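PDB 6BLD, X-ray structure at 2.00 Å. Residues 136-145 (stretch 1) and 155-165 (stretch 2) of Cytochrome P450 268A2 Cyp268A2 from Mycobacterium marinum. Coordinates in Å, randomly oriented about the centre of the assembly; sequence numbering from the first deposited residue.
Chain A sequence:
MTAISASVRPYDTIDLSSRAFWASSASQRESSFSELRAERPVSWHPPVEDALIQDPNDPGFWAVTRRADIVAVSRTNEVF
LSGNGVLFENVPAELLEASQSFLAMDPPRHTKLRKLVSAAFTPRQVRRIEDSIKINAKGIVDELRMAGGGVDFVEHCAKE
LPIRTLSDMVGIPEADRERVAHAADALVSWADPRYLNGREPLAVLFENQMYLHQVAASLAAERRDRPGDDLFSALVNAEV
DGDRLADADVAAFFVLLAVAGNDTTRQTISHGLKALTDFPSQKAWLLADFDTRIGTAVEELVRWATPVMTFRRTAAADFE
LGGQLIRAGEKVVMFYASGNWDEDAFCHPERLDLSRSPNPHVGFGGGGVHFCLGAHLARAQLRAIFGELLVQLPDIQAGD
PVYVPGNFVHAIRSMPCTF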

# COMPACT_ATOMS: atom_id res chain seq x y z
N ASN A 136 19.93 4.90 -8.56
CA ASN A 136 19.53 3.52 -8.31
C ASN A 136 18.65 2.98 -9.43
O ASN A 136 18.79 1.83 -9.85
CB ASN A 136 18.80 3.42 -6.97
CG ASN A 136 19.76 3.28 -5.80
OD1 ASN A 136 20.85 2.74 -5.94
ND2 ASN A 136 19.34 3.76 -4.63
N ALA A 137 17.74 3.82 -9.95
CA ALA A 137 16.86 3.38 -11.04
C ALA A 137 17.66 3.06 -12.29
O ALA A 137 17.36 2.08 -12.99
CB ALA A 137 15.82 4.46 -11.33
N LYS A 138 18.68 3.86 -12.59
CA LYS A 138 19.49 3.60 -13.78
C LYS A 138 20.25 2.28 -13.67
O LYS A 138 20.29 1.50 -14.63
CB LYS A 138 20.47 4.76 -13.98
CG LYS A 138 20.74 5.12 -15.41
CD LYS A 138 21.38 6.48 -15.51
CE LYS A 138 20.58 7.33 -16.47
NZ LYS A 138 20.60 6.66 -17.82
N GLY A 139 20.87 2.02 -12.52
CA GLY A 139 21.60 0.78 -12.34
C GLY A 139 20.71 -0.44 -12.30
O GLY A 139 21.11 -1.52 -12.74
N ILE A 140 19.49 -0.29 -11.77
CA ILE A 140 18.57 -1.42 -11.71
C ILE A 140 18.12 -1.82 -13.11
O ILE A 140 18.13 -3.00 -13.47
CB ILE A 140 17.37 -1.09 -10.80
CG1 ILE A 140 17.77 -1.22 -9.33
CG2 ILE A 140 16.19 -1.99 -11.11
CD1 ILE A 140 16.94 -0.37 -8.39
N VAL A 141 17.73 -0.84 -13.93
CA VAL A 141 17.33 -1.14 -15.30
C VAL A 141 18.52 -1.64 -16.11
O VAL A 141 18.37 -2.48 -17.00
CB VAL A 141 16.68 0.10 -15.95
CG1 VAL A 141 16.27 -0.20 -17.38
CG2 VAL A 141 15.49 0.56 -15.14
N ASP A 142 19.73 -1.15 -15.80
CA ASP A 142 20.93 -1.65 -16.46
C ASP A 142 21.16 -3.12 -16.13
O ASP A 142 21.42 -3.93 -17.02
CB ASP A 142 22.14 -0.80 -16.06
CG ASP A 142 23.42 -1.26 -16.74
OD1 ASP A 142 23.42 -1.37 -17.98
OD2 ASP A 142 24.41 -1.51 -16.03
N GLU A 143 21.06 -3.47 -14.84
CA GLU A 143 21.20 -4.87 -14.45
C GLU A 143 20.08 -5.73 -15.01
O GLU A 143 20.30 -6.90 -15.32
CB GLU A 143 21.25 -4.98 -12.93
CG GLU A 143 22.51 -4.42 -12.29
CD GLU A 143 22.29 -3.98 -10.86
OE1 GLU A 143 22.85 -2.94 -10.46
OE2 GLU A 143 21.55 -4.67 -10.13
N LEU A 144 18.88 -5.16 -15.15
CA LEU A 144 17.78 -5.89 -15.78
C LEU A 144 18.09 -6.18 -17.24
O LEU A 144 17.81 -7.27 -17.75
CB LEU A 144 16.48 -5.10 -15.65
CG LEU A 144 15.31 -5.58 -16.51
CD1 LEU A 144 14.76 -6.90 -15.98
CD2 LEU A 144 14.21 -4.53 -16.56
N ARG A 145 18.68 -5.20 -17.94
CA ARG A 145 19.03 -5.40 -19.35
C ARG A 145 20.05 -6.51 -19.51
O ARG A 145 19.93 -7.34 -20.43
CB ARG A 145 19.56 -4.09 -19.94
CG ARG A 145 19.74 -4.12 -21.44
CD ARG A 145 20.53 -2.92 -21.92
NE ARG A 145 21.97 -3.14 -21.79
CZ ARG A 145 22.70 -2.73 -20.76
NH1 ARG A 145 22.13 -2.08 -19.76
NH2 ARG A 145 24.00 -2.98 -20.73
N GLU A 155 11.12 -9.57 -9.63
CA GLU A 155 12.32 -9.79 -8.83
C GLU A 155 13.51 -8.97 -9.32
O GLU A 155 14.35 -8.56 -8.51
CB GLU A 155 12.69 -11.28 -8.83
CG GLU A 155 13.50 -11.72 -7.62
CD GLU A 155 12.68 -11.78 -6.35
OE1 GLU A 155 11.43 -11.75 -6.44
OE2 GLU A 155 13.28 -11.87 -5.25
N HIS A 156 13.60 -8.72 -10.63
CA HIS A 156 14.75 -8.05 -11.21
C HIS A 156 14.56 -6.54 -11.36
O HIS A 156 15.47 -5.87 -11.86
CB HIS A 156 15.08 -8.66 -12.57
CG HIS A 156 15.74 -10.00 -12.48
ND1 HIS A 156 15.13 -11.09 -11.89
CD2 HIS A 156 16.96 -10.43 -12.89
CE1 HIS A 156 15.95 -12.13 -11.94
NE2 HIS A 156 17.06 -11.76 -12.55
N CYS A 157 13.42 -5.99 -10.95
CA CYS A 157 13.19 -4.56 -11.13
C CYS A 157 12.18 -4.00 -10.13
O CYS A 157 12.49 -3.07 -9.38
CB CYS A 157 12.73 -4.28 -12.55
SG CYS A 157 12.48 -2.52 -12.91
N ALA A 158 10.97 -4.56 -10.13
CA ALA A 158 9.88 -3.96 -9.36
C ALA A 158 10.19 -3.90 -7.87
O ALA A 158 9.84 -2.93 -7.19
CB ALA A 158 8.58 -4.73 -9.60
N LYS A 159 10.86 -4.92 -7.34
CA LYS A 159 11.18 -4.96 -5.92
C LYS A 159 12.49 -4.27 -5.58
O LYS A 159 12.75 -4.03 -4.39
CB LYS A 159 11.24 -6.42 -5.44
CG LYS A 159 12.47 -7.17 -5.91
CD LYS A 159 12.86 -8.27 -4.93
CE LYS A 159 14.27 -8.77 -5.22
NZ LYS A 159 14.61 -10.00 -4.44
N GLU A 160 13.31 -3.92 -6.57
CA GLU A 160 14.67 -3.46 -6.29
C GLU A 160 14.70 -1.98 -5.89
O GLU A 160 15.36 -1.62 -4.92
CB GLU A 160 15.56 -3.70 -7.51
CG GLU A 160 16.28 -5.04 -7.48
CD GLU A 160 16.85 -5.37 -6.11
OE1 GLU A 160 17.64 -4.57 -5.58
OE2 GLU A 160 16.49 -6.44 -5.57
N LEU A 161 14.01 -1.12 -6.64
CA LEU A 161 14.06 0.31 -6.36
C LEU A 161 13.43 0.66 -5.01
O LEU A 161 13.99 1.48 -4.28
CB LEU A 161 13.39 1.11 -7.47
CG LEU A 161 13.54 2.63 -7.32
CD1 LEU A 161 15.01 3.01 -7.25
CD2 LEU A 161 12.84 3.38 -8.44
N PRO A 162 12.27 0.09 -4.64
CA PRO A 162 11.72 0.40 -3.31
C PRO A 162 12.65 0.05 -2.16
O PRO A 162 12.80 0.86 -1.23
CB PRO A 162 10.42 -0.42 -3.27
CG PRO A 162 10.02 -0.53 -4.68
CD PRO A 162 11.30 -0.69 -5.44
N ILE A 163 13.28 -1.12 -2.18
CA ILE A 163 14.11 -1.52 -1.05
C ILE A 163 15.40 -0.70 -1.01
O ILE A 163 15.89 -0.35 0.07
CB ILE A 163 14.39 -3.04 -1.08
CG1 ILE A 163 15.14 -3.46 0.18
CG2 ILE A 163 15.16 -3.44 -2.32
CD1 ILE A 163 14.38 -3.23 1.47
N ARG A 164 15.95 -0.37 -2.18
CA ARG A 164 17.15 0.47 -2.21
C ARG A 164 16.84 1.87 -1.69
O ARG A 164 17.61 2.42 -0.90
CB ARG A 164 17.71 0.53 -3.63
CG ARG A 164 18.41 -0.75 -4.06
CD ARG A 164 19.43 -0.46 -5.15
NE ARG A 164 19.76 -1.65 -5.92
CZ ARG A 164 20.64 -1.68 -6.91
NH1 ARG A 164 21.28 -0.57 -7.26
NH2 ARG A 164 20.89 -2.81 -7.56
N THR A 165 15.72 2.45 -2.13
CA THR A 165 15.33 3.76 -1.64
C THR A 165 15.00 3.72 -0.15
O THR A 165 15.39 4.63 0.60
CB THR A 165 14.13 4.28 -2.44
OG1 THR A 165 14.38 4.14 -3.84
CG2 THR A 165 13.86 5.74 -2.11
O HOH W 1 17.07 4.74 -4.47

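Side-chain rotamers at a helix-helix contact are best read as answers to where each chain must put its bulk, and this segment of a cytochrome P450 makes a compact example. The helix of residues 136-145 runs roughly antiparallel to helix 160-165, at 144°, with axes 9.9 Å apart at closest approach.

Ile140 is the central knob. Its CA-to-CB bond points toward the other stretch, and with chi1 m and chi2 t the side chain settles among Cys157, Glu160, Leu161 and Arg164. Ile140 CG2 lies 4.2 Å from Cys157 SG and CD1 4.0 Å from Leu161 CB, while both branches touch Glu160, whose CB is 3.7 Å from Ile140 CD1 and 4.0 Å from CG2.

Leucines extend the apolar seam. Leu161 leaves its backbone sideways, yet its t,p rotamer brings the chain end back to the neighbouring helix, where CD1 packs 3.8 Å from Asn136 CB and CD2 4.3 Å from Ala137 CB. Leu144, also t,p and sideways, places CD1 3.9 Å from His156 CB and CD2 4.3 Å from Cys157 CB.

Arg164 shows how a charged residue can join such packing. From an m chi1 its chain runs out almost fully extended, with chi2, chi3 and chi4 all near t, carrying the guanidinium across Ile140, whose CG1 covers one face at 3.8 Å from Arg164 CZ. Polar atoms lie near the guanidinium plane, Asn136 OD1 and Glu143 OE2, and the latter forms a salt bridge with Arg164 NH2 at 3.2 Å, although the N-H...O angle of 122° makes the hydrogen bond weak. Within its own helix, Arg164 NE also makes a long salt bridge to Glu160 OE1, at 3.6 Å.

Farther along, a water links the helices, accepting from Asn136 ND2 at 2.5 Å and donating to Thr165 OG1 at 2.8 Å; that hydroxyl donates to Leu161 O at 2.7 Å.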